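Long-range contacts in glycerol trinitrate reductase (Agrobacterium tumefaciens, PDB 5EPD), which is an old yellow enzyme family flavoprotein that probably binds FMN and reduces nitrate esters such as glycerol trinitrate: residues Val124-Ser128 / Ile145-Val149; Gln80-Gln86 / Leu121-Gly125; Glu204-Gly210 / Ile258-Asp262; Leu166-Leu171 / Arg214-Tyr218. All coordinates share one frame; numbering follows the deposited sequence.

Contact 1: Val124-Ser128 / Ile145-Val149; sequences VGRIS and IRAEV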
loop_
_atom_site.group_PDB
_atom_site.type_symbol
_atom_site.label_atom_id
_atom_site.label_comp_id
_atom_site.label_asym_id
_atom_site.label_seq_id
_atom_site.Cartn_x
_atom_site.Cartn_y
_atom_site.Cartn_z
ATOM N N VAL A 124 -3.823 -6.542 7.893
ATOM C CA VAL A 124 -3.236 -5.795 9.022
ATOM C C VAL A 124 -2.573 -6.604 10.143
ATOM O O VAL A 124 -1.844 -6.054 10.983
ATOM C CB VAL A 124 -4.270 -4.854 9.683
ATOM C CG1 VAL A 124 -4.800 -3.866 8.639
ATOM C CG2 VAL A 124 -5.377 -5.636 10.392
ATOM N N GLY A 125 -2.839 -7.898 10.191
ATOM C CA GLY A 125 -2.336 -8.720 11.287
ATOM C C GLY A 125 -2.778 -8.148 12.627
ATOM O O GLY A 125 -3.969 -7.872 12.830
ATOM N N ARG A 126 -1.826 -7.957 13.539
ATOM C CA ARG A 126 -2.170 -7.550 14.917
ATOM C C ARG A 126 -2.633 -6.097 15.074
ATOM O O ARG A 126 -3.108 -5.711 16.172
ATOM C CB ARG A 126 -0.992 -7.788 15.851
ATOM C CG ARG A 126 0.165 -6.838 15.631
ATOM C CD ARG A 126 1.413 -7.338 16.314
ATOM N NE ARG A 126 2.493 -6.382 16.129
ATOM C CZ ARG A 126 3.566 -6.263 16.913
ATOM N NH1 ARG A 126 3.764 -7.042 17.980
ATOM N NH2 ARG A 126 4.471 -5.353 16.600
ATOM N N ILE A 127 -2.499 -5.302 13.998
ATOM C CA ILE A 127 -2.954 -3.902 14.010
ATOM C C ILE A 127 -4.438 -3.866 13.631
ATOM O O ILE A 127 -4.820 -3.445 12.521
ATOM C CB ILE A 127 -2.084 -3.012 13.103
ATOM C CG1 ILE A 127 -0.621 -3.113 13.548
ATOM C CG2 ILE A 127 -2.502 -1.547 13.205
ATOM C CD1 ILE A 127 0.325 -2.296 12.692
ATOM N N SER A 128 -5.255 -4.335 14.583
ATOM C CA SER A 128 -6.715 -4.340 14.464
ATOM C C SER A 128 -7.358 -4.299 15.850
ATOM O O SER A 128 -6.674 -4.146 16.873
ATOM C CB SER A 128 -7.188 -5.583 13.695
ATOM O OG SER A 128 -8.573 -5.501 13.384
ATOM N N ILE A 145 1.982 -10.970 20.602
ATOM C CA ILE A 145 2.599 -9.779 21.190
ATOM C C ILE A 145 1.798 -8.607 20.632
ATOM O O ILE A 145 1.766 -8.399 19.419
ATOM C CB ILE A 145 4.079 -9.594 20.776
ATOM C CG1 ILE A 145 4.890 -10.881 20.965
ATOM C CG2 ILE A 145 4.706 -8.442 21.555
ATOM C CD1 ILE A 145 6.159 -10.957 20.127
ATOM N N ARG A 146 1.129 -7.868 21.513
ATOM C CA ARG A 146 0.359 -6.695 21.130
ATOM C C ARG A 146 1.284 -5.635 20.542
ATOM O O ARG A 146 2.436 -5.491 20.967
ATOM C CB ARG A 146 -0.333 -6.101 22.352
ATOM C CG ARG A 146 -1.573 -5.304 22.005
ATOM C CD ARG A 146 -2.280 -4.804 23.252
ATOM N NE ARG A 146 -1.934 -3.419 23.567
ATOM C CZ ARG A 146 -1.055 -3.016 24.481
ATOM N NH1 ARG A 146 -0.374 -3.886 25.220
ATOM N NH2 ARG A 146 -0.853 -1.707 24.645
ATOM N N ALA A 147 0.781 -4.896 19.559
ATOM C CA ALA A 147 1.461 -3.702 19.102
ATOM C C ALA A 147 1.101 -2.535 20.046
ATOM O O ALA A 147 -0.003 -2.474 20.580
ATOM C CB ALA A 147 1.073 -3.385 17.674
ATOM N N GLU A 148 2.069 -1.642 20.253
ATOM C CA GLU A 148 1.905 -0.396 21.006
ATOM C C GLU A 148 1.418 0.769 20.095
ATOM O O GLU A 148 2.070 1.821 20.023
ATOM C CB GLU A 148 3.261 -0.016 21.637
ATOM C CG GLU A 148 3.806 -1.045 22.591
ATOM C CD GLU A 148 2.819 -1.312 23.696
ATOM O OE1 GLU A 148 2.623 -0.403 24.536
ATOM O OE2 GLU A 148 2.209 -2.404 23.699
ATOM N N VAL A 149 0.306 0.564 19.384
ATOM C CA VAL A 149 -0.291 1.608 18.555
ATOM C C VAL A 149 -1.809 1.616 18.685
ATOM O O VAL A 149 -2.418 0.653 19.158
ATOM C CB VAL A 149 0.113 1.499 17.059
ATOM C CG1 VAL A 149 1.635 1.367 16.918
ATOM C CG2 VAL A 149 -0.627 0.367 16.338
HETATM O O HOH W 1 -1.775 -5.679 18.473
#
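A type II' beta turn from Val-124 to Ile-127 follows the third barrel strand, and its residues Arg-126 and Ile-127 meet the loop residues Ile-145 to Val-149. The turn is closed by Ile-127 N and Val-124 O, 3.2 Å apart. Gly-125 takes its second position with positive phi. Arg-126 carries most of the contact. Its chi1 of 71° puts CG between the backbone N and the carbonyl carbon. The chain then runs extended to NE and carries the guanidinium across to the other loop. There NH1 donates to Ile-145 O at 2.8 Å, with 149° at the hydrogen. The donor sits above the carbonyl plane, 55° out of it, so no lone pair is met squarely. The methyl of Ala-147 lies over one guanidinium face, near its rim, with CB 3.7 Å from Arg-126 NE. One polar edge and one greasy face of the group are thus used together. Water 1 adds a second polar link. It donates to Arg-126 O at 2.7 Å and accepts from Ala-147 N at 2.9 Å. The rest of the contact is apolar. Ile-127 CG2 meets Val-149 CG2 at 4.1 Å, the two side chains at a slant. Arg-146 and Glu-148 point outward and pair by charge alone. The side chain of Gln-205 also holds the turn, bonding to Arg-126 N and Val-124 O. Both segments belong to the long excursion, which carries short extra strands, that old yellow enzymes add between the third strand and third helix of their (beta/alpha)8 barrel.

Contact 2: Gln80-Gln86 / Leu121-Gly125; sequences QISQQGQ and LWHVG
Gln-80 and Trp-122 form a parallel beta bridge between the second and third strands of the (beta/alpha)8 barrel, near the strand ends. From there the packing is tight. Ile-81 N donates to Trp-122 O at 3.1 Å, in the carbonyl plane. Ile-81 CG2 also meets Leu-121 CD2 at 4.0 Å, and helix 171-187 covers these two side chains. Trp-122 turns its ring edge to Gln-80 N, while His-196 and Tyr-201 pack against the indole. The closest packing is at Gly-85. With no side chain there, its CA lies over one face of the His-123 ring in a CH-pi contact, 3.4 Å from the centroid. Gly-85 O accepts from Val-124 N at 3.1 Å in a nearly straight bond of 170°. The donor comes from above the carbonyl plane. Ser-82 OG accepts from Gly-85 N, an ST motif that helps to set the turn under the ring. The other side is looser and wetter. Here Gln-83 and Gln-84, both partly exposed, begin a type I turn that ends at Gln-86. Water 2 fills a bridging place, donating to Gln-84 O at 3.0 Å and to Gly-125 O at 2.6 Å. Gln-84 swings CG opposite its backbone N (chi1 -174°) and extends to the imidazole at a slant, amide and ring planes 45° apart. ND1 of His-123 receives a weak bond from Gly-125 N. At the far end of the ring, NE2 of His-123 donates to Gln-84 OE1 at 2.8 Å, in the ring plane and on an amide lone pair.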
loop_
_atom_site.group_PDB
_atom_site.type_symbol
_atom_site.label_atom_id
_atom_site.label_comp_id
_atom_site.label_asym_id
_atom_site.label_seq_id
_atom_site.Cartn_x
_atom_site.Cartn_y
_atom_site.Cartn_z
ATOM N N GLN A 80 -8.266 -4.459 2.384
ATOM C CA GLN A 80 -8.252 -5.804 3.006
ATOM C C GLN A 80 -8.763 -6.945 2.116
ATOM O O GLN A 80 -9.784 -6.830 1.406
ATOM C CB GLN A 80 -9.057 -5.834 4.290
ATOM C CG GLN A 80 -10.527 -5.482 4.087
ATOM C CD GLN A 80 -10.872 -4.077 4.555
ATOM O OE1 GLN A 80 -10.036 -3.162 4.556
ATOM N NE2 GLN A 80 -12.121 -3.895 4.948
ATOM N N ILE A 81 -8.032 -8.050 2.202
ATOM C CA ILE A 81 -8.337 -9.273 1.458
ATOM C C ILE A 81 -9.408 -10.166 2.158
ATOM O O ILE A 81 -9.992 -11.064 1.530
ATOM C CB ILE A 81 -7.034 -10.051 1.222
ATOM C CG1 ILE A 81 -6.425 -10.545 2.550
ATOM C CG2 ILE A 81 -6.052 -9.162 0.464
ATOM C CD1 ILE A 81 -5.209 -11.433 2.383
ATOM N N SER A 82 -9.644 -9.906 3.448
ATOM C CA SER A 82 -10.616 -10.618 4.282
ATOM C C SER A 82 -10.978 -9.683 5.416
ATOM O O SER A 82 -10.286 -8.691 5.631
ATOM C CB SER A 82 -9.965 -11.849 4.875
ATOM O OG SER A 82 -8.844 -11.479 5.662
ATOM N N GLN A 83 -12.032 -9.976 6.165
ATOM C CA GLN A 83 -12.370 -9.138 7.336
ATOM C C GLN A 83 -11.373 -9.356 8.481
ATOM O O GLN A 83 -11.159 -8.468 9.332
ATOM C CB GLN A 83 -13.787 -9.434 7.800
ATOM C CG GLN A 83 -14.336 -8.500 8.849
ATOM C CD GLN A 83 -15.649 -9.031 9.394
ATOM O OE1 GLN A 83 -16.416 -9.639 8.663
ATOM N NE2 GLN A 83 -15.893 -8.842 10.682
ATOM N N GLN A 84 -10.770 -10.542 8.488
ATOM C CA GLN A 84 -9.716 -10.877 9.412
ATOM C C GLN A 84 -8.576 -9.864 9.247
ATOM O O GLN A 84 -8.003 -9.341 10.231
ATOM C CB GLN A 84 -9.211 -12.295 9.130
ATOM C CG GLN A 84 -8.190 -12.784 10.159
ATOM C CD GLN A 84 -7.463 -14.035 9.726
ATOM O OE1 GLN A 84 -6.583 -14.005 8.855
ATOM N NE2 GLN A 84 -7.808 -15.151 10.356
ATOM N N GLY A 85 -8.253 -9.584 7.992
ATOM C CA GLY A 85 -7.239 -8.601 7.664
ATOM C C GLY A 85 -7.635 -7.129 7.733
ATOM O O GLY A 85 -6.822 -6.290 7.296
ATOM N N GLN A 86 -8.839 -6.795 8.233
ATOM C CA GLN A 86 -9.239 -5.388 8.432
ATOM C C GLN A 86 -8.764 -4.886 9.793
ATOM O O GLN A 86 -8.915 -5.586 10.823
ATOM C CB GLN A 86 -10.766 -5.203 8.332
ATOM C CG GLN A 86 -11.219 -3.725 8.287
ATOM C CD GLN A 86 -12.747 -3.518 8.320
ATOM O OE1 GLN A 86 -13.529 -4.417 7.994
ATOM N NE2 GLN A 86 -13.168 -2.314 8.707
ATOM N N LEU A 121 -3.067 -4.686 -1.784
ATOM C CA LEU A 121 -3.607 -5.787 -0.980
ATOM C C LEU A 121 -3.122 -5.823 0.475
ATOM O O LEU A 121 -1.903 -5.905 0.748
ATOM C CB LEU A 121 -3.219 -7.124 -1.603
ATOM C CG LEU A 121 -3.705 -7.325 -3.028
ATOM C CD1 LEU A 121 -2.980 -8.530 -3.614
ATOM C CD2 LEU A 121 -5.219 -7.485 -3.065
ATOM N N TRP A 122 -4.092 -5.869 1.390
ATOM C CA TRP A 122 -3.849 -5.673 2.799
ATOM C C TRP A 122 -4.243 -6.861 3.680
ATOM O O TRP A 122 -5.303 -7.471 3.493
ATOM C CB TRP A 122 -4.710 -4.494 3.218
ATOM C CG TRP A 122 -4.189 -3.624 4.285
ATOM C CD1 TRP A 122 -2.934 -3.639 4.875
ATOM C CD2 TRP A 122 -4.899 -2.534 4.870
ATOM N NE1 TRP A 122 -2.839 -2.608 5.794
ATOM C CE2 TRP A 122 -4.027 -1.912 5.798
ATOM C CE3 TRP A 122 -6.168 -1.993 4.662
ATOM C CZ2 TRP A 122 -4.409 -0.791 6.537
ATOM C CZ3 TRP A 122 -6.548 -0.887 5.390
ATOM C CH2 TRP A 122 -5.675 -0.292 6.317
ATOM N N HIS A 123 -3.391 -7.157 4.658
ATOM C CA HIS A 123 -3.776 -7.891 5.871
ATOM C C HIS A 123 -3.054 -7.207 7.035
ATOM O O HIS A 123 -1.814 -7.304 7.167
ATOM C CB HIS A 123 -3.372 -9.375 5.796
ATOM C CG HIS A 123 -4.118 -10.260 6.743
ATOM N ND1 HIS A 123 -4.353 -9.924 8.060
ATOM C CD2 HIS A 123 -4.675 -11.484 6.568
ATOM C CE1 HIS A 123 -5.028 -10.892 8.655
ATOM N NE2 HIS A 123 -5.226 -11.856 7.774
ATOM N N VAL A 124 -3.823 -6.542 7.893
ATOM C CA VAL A 124 -3.236 -5.795 9.022
ATOM C C VAL A 124 -2.573 -6.604 10.143
ATOM O O VAL A 124 -1.844 -6.054 10.983
ATOM C CB VAL A 124 -4.270 -4.854 9.683
ATOM C CG1 VAL A 124 -4.800 -3.866 8.639
ATOM C CG2 VAL A 124 -5.377 -5.636 10.392
ATOM N N GLY A 125 -2.839 -7.898 10.191
ATOM C CA GLY A 125 -2.336 -8.720 11.287
ATOM C C GLY A 125 -2.778 -8.148 12.627
ATOM O O GLY A 125 -3.969 -7.872 12.830
HETATM O O HOH W 2 -5.835 -9.591 12.328
#

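Contact 3: Glu204-Gly210 / Ile258-Asp262; sequences EQFAKDG and ISCSD
Asp-209 has chi1 at 57°, which places CG between its backbone N and carbonyl carbon and turns the carboxylate to Ser-261. Lys-208 has CG opposite its carbonyl carbon, and its extended chain runs alongside Cys-260. The contact joins two loop regions of the (beta/alpha)8 barrel. Helix 202-207 and its exit come after the fourth strand, and 258-262 leads from the fifth strand into helix 263-276. The carboxylate holds Ser-261 with both oxygens. OD1 of Asp-209 uses its syn lone pair to accept from Ser-261 N at 3.0 Å, with 162° at the hydrogen. OD2 of Asp-209 accepts from Ser-261 OG at 2.9 Å, also on the syn side but 28° out of the carboxylate plane. This two-point grip fixes the rotation of the carboxylate. The two bonds from Ser-261 probably also stabilise its negative charge. Gly-210 N gives a weak bond to Ser-259 O, and water 3 donates to Asp-209 OD1. The inner part centres on Ile-258, which presses CG2 against Lys-208 CB at 3.7 Å. Its CD1 lies 3.8 Å from Gln-205 CA, and the Ile-258 and Gln-205 side chains cross at about a right angle. Lys-208 NZ lies beyond, in a 2.7 Å salt bridge to Glu-204 OE2, which it meets from above the carboxylate plane. Ser-253 OG and Ser-250 O also accept from this ammonium. The buried charge is thus held on several sides. Near the root of the lysine chain, Lys-208 CG rests on Cys-260 CB at 3.8 Å.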
loop_
_atom_site.group_PDB
_atom_site.type_symbol
_atom_site.label_atom_id
_atom_site.label_comp_id
_atom_site.label_asym_id
_atom_site.label_seq_id
_atom_site.Cartn_x
_atom_site.Cartn_y
_atom_site.Cartn_z
ATOM N N GLU A 204 5.022 -7.921 7.469
ATOM C CA GLU A 204 6.196 -7.336 8.118
ATOM C C GLU A 204 6.315 -7.864 9.562
ATOM O O GLU A 204 7.439 -8.016 10.101
ATOM C CB GLU A 204 6.159 -5.793 8.121
ATOM C CG GLU A 204 7.420 -5.174 8.760
ATOM C CD GLU A 204 7.421 -3.645 8.863
ATOM O OE1 GLU A 204 6.709 -3.081 9.732
ATOM O OE2 GLU A 204 8.187 -3.008 8.109
ATOM N N GLN A 205 5.178 -8.154 10.194
ATOM C CA GLN A 205 5.207 -8.707 11.538
ATOM C C GLN A 205 6.001 -10.006 11.504
ATOM O O GLN A 205 6.718 -10.309 12.438
ATOM C CB GLN A 205 3.802 -8.985 12.066
ATOM C CG GLN A 205 3.065 -7.772 12.585
ATOM C CD GLN A 205 1.565 -7.935 12.450
ATOM O OE1 GLN A 205 1.001 -8.987 12.797
ATOM N NE2 GLN A 205 0.906 -6.900 11.946
ATOM N N PHE A 206 5.834 -10.765 10.420
ATOM C CA PHE A 206 6.552 -12.021 10.216
ATOM C C PHE A 206 8.022 -11.771 9.890
ATOM O O PHE A 206 8.887 -12.478 10.403
ATOM C CB PHE A 206 5.907 -12.853 9.078
ATOM C CG PHE A 206 4.826 -13.804 9.539
ATOM C CD1 PHE A 206 3.518 -13.369 9.707
ATOM C CD2 PHE A 206 5.120 -15.147 9.802
ATOM C CE1 PHE A 206 2.521 -14.243 10.117
ATOM C CE2 PHE A 206 4.123 -16.022 10.223
ATOM C CZ PHE A 206 2.818 -15.576 10.369
ATOM N N ALA A 207 8.275 -10.794 9.018
ATOM C CA ALA A 207 9.606 -10.449 8.574
ATOM C C ALA A 207 10.565 -9.924 9.669
ATOM O O ALA A 207 11.767 -10.217 9.651
ATOM C CB ALA A 207 9.507 -9.427 7.445
ATOM N N LYS A 208 10.032 -9.134 10.606
ATOM C CA LYS A 208 10.842 -8.498 11.661
ATOM C C LYS A 208 10.795 -9.240 13.017
ATOM O O LYS A 208 9.727 -9.554 13.536
ATOM C CB LYS A 208 10.428 -7.016 11.802
ATOM C CG LYS A 208 10.815 -6.205 10.571
ATOM C CD LYS A 208 10.447 -4.731 10.667
ATOM C CE LYS A 208 11.004 -3.970 9.469
ATOM N NZ LYS A 208 10.547 -2.552 9.416
ATOM N N ASP A 209 11.970 -9.487 13.596
ATOM C CA ASP A 209 12.095 -10.263 14.844
ATOM C C ASP A 209 11.549 -9.585 16.091
ATOM O O ASP A 209 11.322 -10.245 17.122
ATOM C CB ASP A 209 13.541 -10.709 15.092
ATOM C CG ASP A 209 14.559 -9.557 15.139
ATOM O OD1 ASP A 209 14.233 -8.350 15.063
ATOM O OD2 ASP A 209 15.754 -9.893 15.239
ATOM N N GLY A 210 11.311 -8.279 16.006
ATOM C CA GLY A 210 10.635 -7.558 17.081
ATOM C C GLY A 210 9.237 -8.073 17.333
ATOM O O GLY A 210 8.727 -7.934 18.433
ATOM N N ILE A 258 8.073 -1.764 14.449
ATOM C CA ILE A 258 8.509 -3.079 14.891
ATOM C C ILE A 258 10.042 -3.114 14.995
ATOM O O ILE A 258 10.741 -2.841 14.025
ATOM C CB ILE A 258 8.044 -4.189 13.917
ATOM C CG1 ILE A 258 6.548 -4.036 13.579
ATOM C CG2 ILE A 258 8.331 -5.568 14.529
ATOM C CD1 ILE A 258 5.941 -5.170 12.765
ATOM N N SER A 259 10.577 -3.477 16.158
ATOM C CA SER A 259 12.032 -3.619 16.280
ATOM C C SER A 259 12.487 -4.707 15.301
ATOM O O SER A 259 11.743 -5.659 14.994
ATOM C CB SER A 259 12.495 -3.888 17.740
ATOM O OG SER A 259 12.232 -5.210 18.207
ATOM N N CYS A 260 13.685 -4.487 14.767
ATOM C CA CYS A 260 14.319 -5.355 13.779
ATOM C C CYS A 260 15.843 -5.262 13.997
ATOM O O CYS A 260 16.465 -4.267 13.621
ATOM C CB CYS A 260 13.926 -4.946 12.345
ATOM S SG CYS A 260 14.751 -5.917 11.053
ATOM N N SER A 261 16.405 -6.294 14.635
ATOM C CA SER A 261 17.853 -6.402 14.941
ATOM C C SER A 261 18.825 -6.164 13.800
ATOM O O SER A 261 19.898 -5.635 14.038
ATOM C CB SER A 261 18.190 -7.797 15.486
ATOM O OG SER A 261 17.447 -8.072 16.647
ATOM N N ASP A 262 18.495 -6.605 12.587
ATOM C CA ASP A 262 19.396 -6.419 11.436
ATOM C C ASP A 262 18.594 -6.339 10.127
ATOM O O ASP A 262 18.413 -7.335 9.415
ATOM C CB ASP A 262 20.456 -7.533 11.394
ATOM C CG ASP A 262 21.437 -7.364 10.244
ATOM O OD1 ASP A 262 21.228 -6.457 9.398
ATOM O OD2 ASP A 262 22.415 -8.149 10.176
HETATM O O HOH W 3 13.724 -6.964 17.530
HETATM O O HOH W 4 10.401 -5.700 20.488
#

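Contact 4: Leu166-Leu171 / Arg214-Tyr218; sequences LELEEL and RTDTY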
loop_
_atom_site.group_PDB
_atom_site.type_symbol
_atom_site.label_atom_id
_atom_site.label_comp_id
_atom_site.label_asym_id
_atom_site.label_seq_id
_atom_site.Cartn_x
_atom_site.Cartn_y
_atom_site.Cartn_z
ATOM N N LEU A 166 -0.898 -17.198 14.950
ATOM C CA LEU A 166 -1.487 -18.100 13.945
ATOM C C LEU A 166 -0.950 -19.514 14.002
ATOM O O LEU A 166 0.253 -19.726 14.111
ATOM C CB LEU A 166 -1.241 -17.589 12.544
ATOM C CG LEU A 166 -2.136 -16.412 12.186
ATOM C CD1 LEU A 166 -1.464 -15.594 11.077
ATOM C CD2 LEU A 166 -3.549 -16.877 11.802
ATOM N N GLU A 167 -1.856 -20.483 13.902
ATOM C CA GLU A 167 -1.470 -21.882 13.756
ATOM C C GLU A 167 -0.787 -22.013 12.394
ATOM O O GLU A 167 -1.273 -21.459 11.385
ATOM C CB GLU A 167 -2.693 -22.824 13.831
ATOM C CG GLU A 167 -3.540 -22.741 15.096
ATOM C CD GLU A 167 -2.724 -22.954 16.363
ATOM O OE1 GLU A 167 -1.687 -23.648 16.325
ATOM O OE2 GLU A 167 -3.113 -22.422 17.419
ATOM N N LEU A 168 0.331 -22.742 12.374
ATOM C CA LEU A 168 1.035 -23.078 11.131
ATOM C C LEU A 168 0.050 -23.493 10.030
ATOM O O LEU A 168 0.202 -23.113 8.856
ATOM C CB LEU A 168 2.028 -24.216 11.378
ATOM C CG LEU A 168 2.922 -24.585 10.190
ATOM C CD1 LEU A 168 4.088 -23.608 10.108
ATOM C CD2 LEU A 168 3.438 -26.011 10.311
ATOM N N GLU A 169 -0.966 -24.260 10.422
ATOM C CA GLU A 169 -1.953 -24.781 9.476
ATOM C C GLU A 169 -2.727 -23.675 8.744
ATOM O O GLU A 169 -3.116 -23.878 7.593
ATOM C CB GLU A 169 -2.951 -25.707 10.188
ATOM C CG GLU A 169 -2.381 -27.047 10.655
ATOM C CD GLU A 169 -1.264 -26.918 11.684
ATOM O OE1 GLU A 169 -1.460 -26.234 12.719
ATOM O OE2 GLU A 169 -0.179 -27.510 11.448
ATOM N N GLU A 170 -2.946 -22.521 9.394
ATOM C CA GLU A 170 -3.788 -21.437 8.806
ATOM C C GLU A 170 -3.099 -20.641 7.659
ATOM O O GLU A 170 -3.758 -20.013 6.814
ATOM C CB GLU A 170 -4.225 -20.468 9.900
ATOM C CG GLU A 170 -5.029 -21.104 11.026
ATOM C CD GLU A 170 -5.262 -20.144 12.189
ATOM O OE1 GLU A 170 -4.465 -20.178 13.145
ATOM O OE2 GLU A 170 -6.233 -19.341 12.165
ATOM N N LEU A 171 -1.770 -20.710 7.625
ATOM C CA LEU A 171 -0.970 -19.832 6.805
ATOM C C LEU A 171 -1.279 -20.004 5.331
ATOM O O LEU A 171 -1.509 -19.020 4.647
ATOM C CB LEU A 171 0.518 -20.034 7.083
ATOM C CG LEU A 171 0.984 -19.719 8.512
ATOM C CD1 LEU A 171 2.503 -19.723 8.563
ATOM C CD2 LEU A 171 0.452 -18.380 9.013
ATOM N N ARG A 214 8.209 -16.811 16.644
ATOM C CA ARG A 214 7.977 -18.211 16.304
ATOM C C ARG A 214 9.268 -19.054 16.195
ATOM O O ARG A 214 10.362 -18.553 15.878
ATOM C CB ARG A 214 7.256 -18.318 14.968
ATOM C CG ARG A 214 5.920 -17.596 14.862
ATOM C CD ARG A 214 5.452 -17.606 13.415
ATOM N NE ARG A 214 4.809 -18.879 13.082
ATOM C CZ ARG A 214 3.546 -19.190 13.382
ATOM N NH1 ARG A 214 2.764 -18.314 14.002
ATOM N NH2 ARG A 214 3.052 -20.372 13.034
ATOM N N THR A 215 9.107 -20.353 16.421
ATOM C CA THR A 215 10.212 -21.327 16.340
ATOM C C THR A 215 9.974 -22.406 15.288
ATOM O O THR A 215 10.767 -23.350 15.187
ATOM C CB THR A 215 10.357 -22.067 17.673
ATOM O OG1 THR A 215 9.137 -22.785 17.934
ATOM C CG2 THR A 215 10.647 -21.069 18.814
ATOM N N ASP A 216 8.865 -22.287 14.550
ATOM C CA ASP A 216 8.538 -23.198 13.449
ATOM C C ASP A 216 9.168 -22.636 12.183
ATOM O O ASP A 216 10.053 -21.786 12.285
ATOM C CB ASP A 216 7.023 -23.395 13.335
ATOM C CG ASP A 216 6.265 -22.133 12.872
ATOM O OD1 ASP A 216 6.858 -21.153 12.359
ATOM O OD2 ASP A 216 5.030 -22.150 13.015
ATOM N N THR A 217 8.728 -23.093 11.005
ATOM C CA THR A 217 9.383 -22.732 9.738
ATOM C C THR A 217 9.151 -21.284 9.281
ATOM O O THR A 217 9.801 -20.820 8.328
ATOM C CB THR A 217 8.970 -23.667 8.566
ATOM O OG1 THR A 217 7.556 -23.886 8.587
ATOM C CG2 THR A 217 9.691 -25.015 8.656
ATOM N N TYR A 218 8.234 -20.586 9.949
ATOM C CA TYR A 218 7.908 -19.194 9.624
ATOM C C TYR A 218 8.558 -18.200 10.596
ATOM O O TYR A 218 8.198 -17.023 10.619
ATOM C CB TYR A 218 6.377 -19.025 9.568
ATOM C CG TYR A 218 5.793 -19.648 8.327
ATOM C CD1 TYR A 218 5.476 -21.002 8.270
ATOM C CD2 TYR A 218 5.613 -18.896 7.190
ATOM C CE1 TYR A 218 4.963 -21.574 7.112
ATOM C CE2 TYR A 218 5.103 -19.454 6.036
ATOM C CZ TYR A 218 4.773 -20.785 6.003
ATOM O OH TYR A 218 4.285 -21.287 4.820
#
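Leu-166 and Arg-214 make the hydrogen bonds of this contact. Both terminal nitrogens of the arginine meet one carbonyl end-on. Arg-214 NH1 donates to Leu-166 O at 2.9 Å, in the carbonyl plane and on a lone pair. Arg-214 NH2 donates to the same Leu-166 O at 3.1 Å, tilted 26° from that plane. The oxygen lies in the guanidinium plane. NH1 also serves Pro-142 O.

Charge pairing comes next, within 214-218. A bend at chi3 (82°) folds Arg-214 back beside Asp-216, which it grips side-on. Arg-214 NE donates to Asp-216 OD1 at 3.1 Å, and Arg-214 NH2 meets Asp-216 OD2 at 2.7 Å on the syn lone pair. Tyr-218 N also donates to Asp-216 OD1, at 2.8 Å, closing an Asx turn. NE and Tyr-218 N approach this oxygen from opposite faces of the carboxylate plane.

The apolar contacts lie on Tyr-218. Leu-171 CD1 is modelled over one face of the Tyr-218 ring, too close to be taken literally. Leu-168 CD1 comes to the ring edge, 3.5 Å from Tyr-218 CD1, and the two side chains cross at about a right angle. The same methyl lies 3.4 Å from Asp-216 OD2. The phenol oxygen is bonded to Glu-231.

The contact joins the chain entering helix 171-187 to the loop between helices 202-207 and 222-225, well away from the centre of the chain. Its chemistry implies a fixed guanidinium. Asp-216 probably balances the charge of Arg-214 and fixes the rotation of the group, with its terminal nitrogens aimed at Leu-166 O.

The four contacts lie mostly on the loops that follow the strands of one (beta/alpha)8 barrel. Contacts 1 and 2 share Val-124 and Gly-125, and Ser-128 OG reaches Gln-86 O at 2.6 Å, probably in a hydrogen bond. Gln-205 of contact 3 joins both. Its NE2 is 3.0 Å from Val-124 O, and its OE1 is 3.1 Å from Arg-126 N. The next residue, Phe-206, links contact 3 to contact 4, with CZ 3.9 Å from Leu-171 CD2. Contact 4 does not touch contacts 1 and 2, and its centre is about 18 Å from each of theirs. Contact 2 includes the C-terminal ends of strands 73-80 and 117-122, the barrel end where the family binds FMN. This structure is FMN-free.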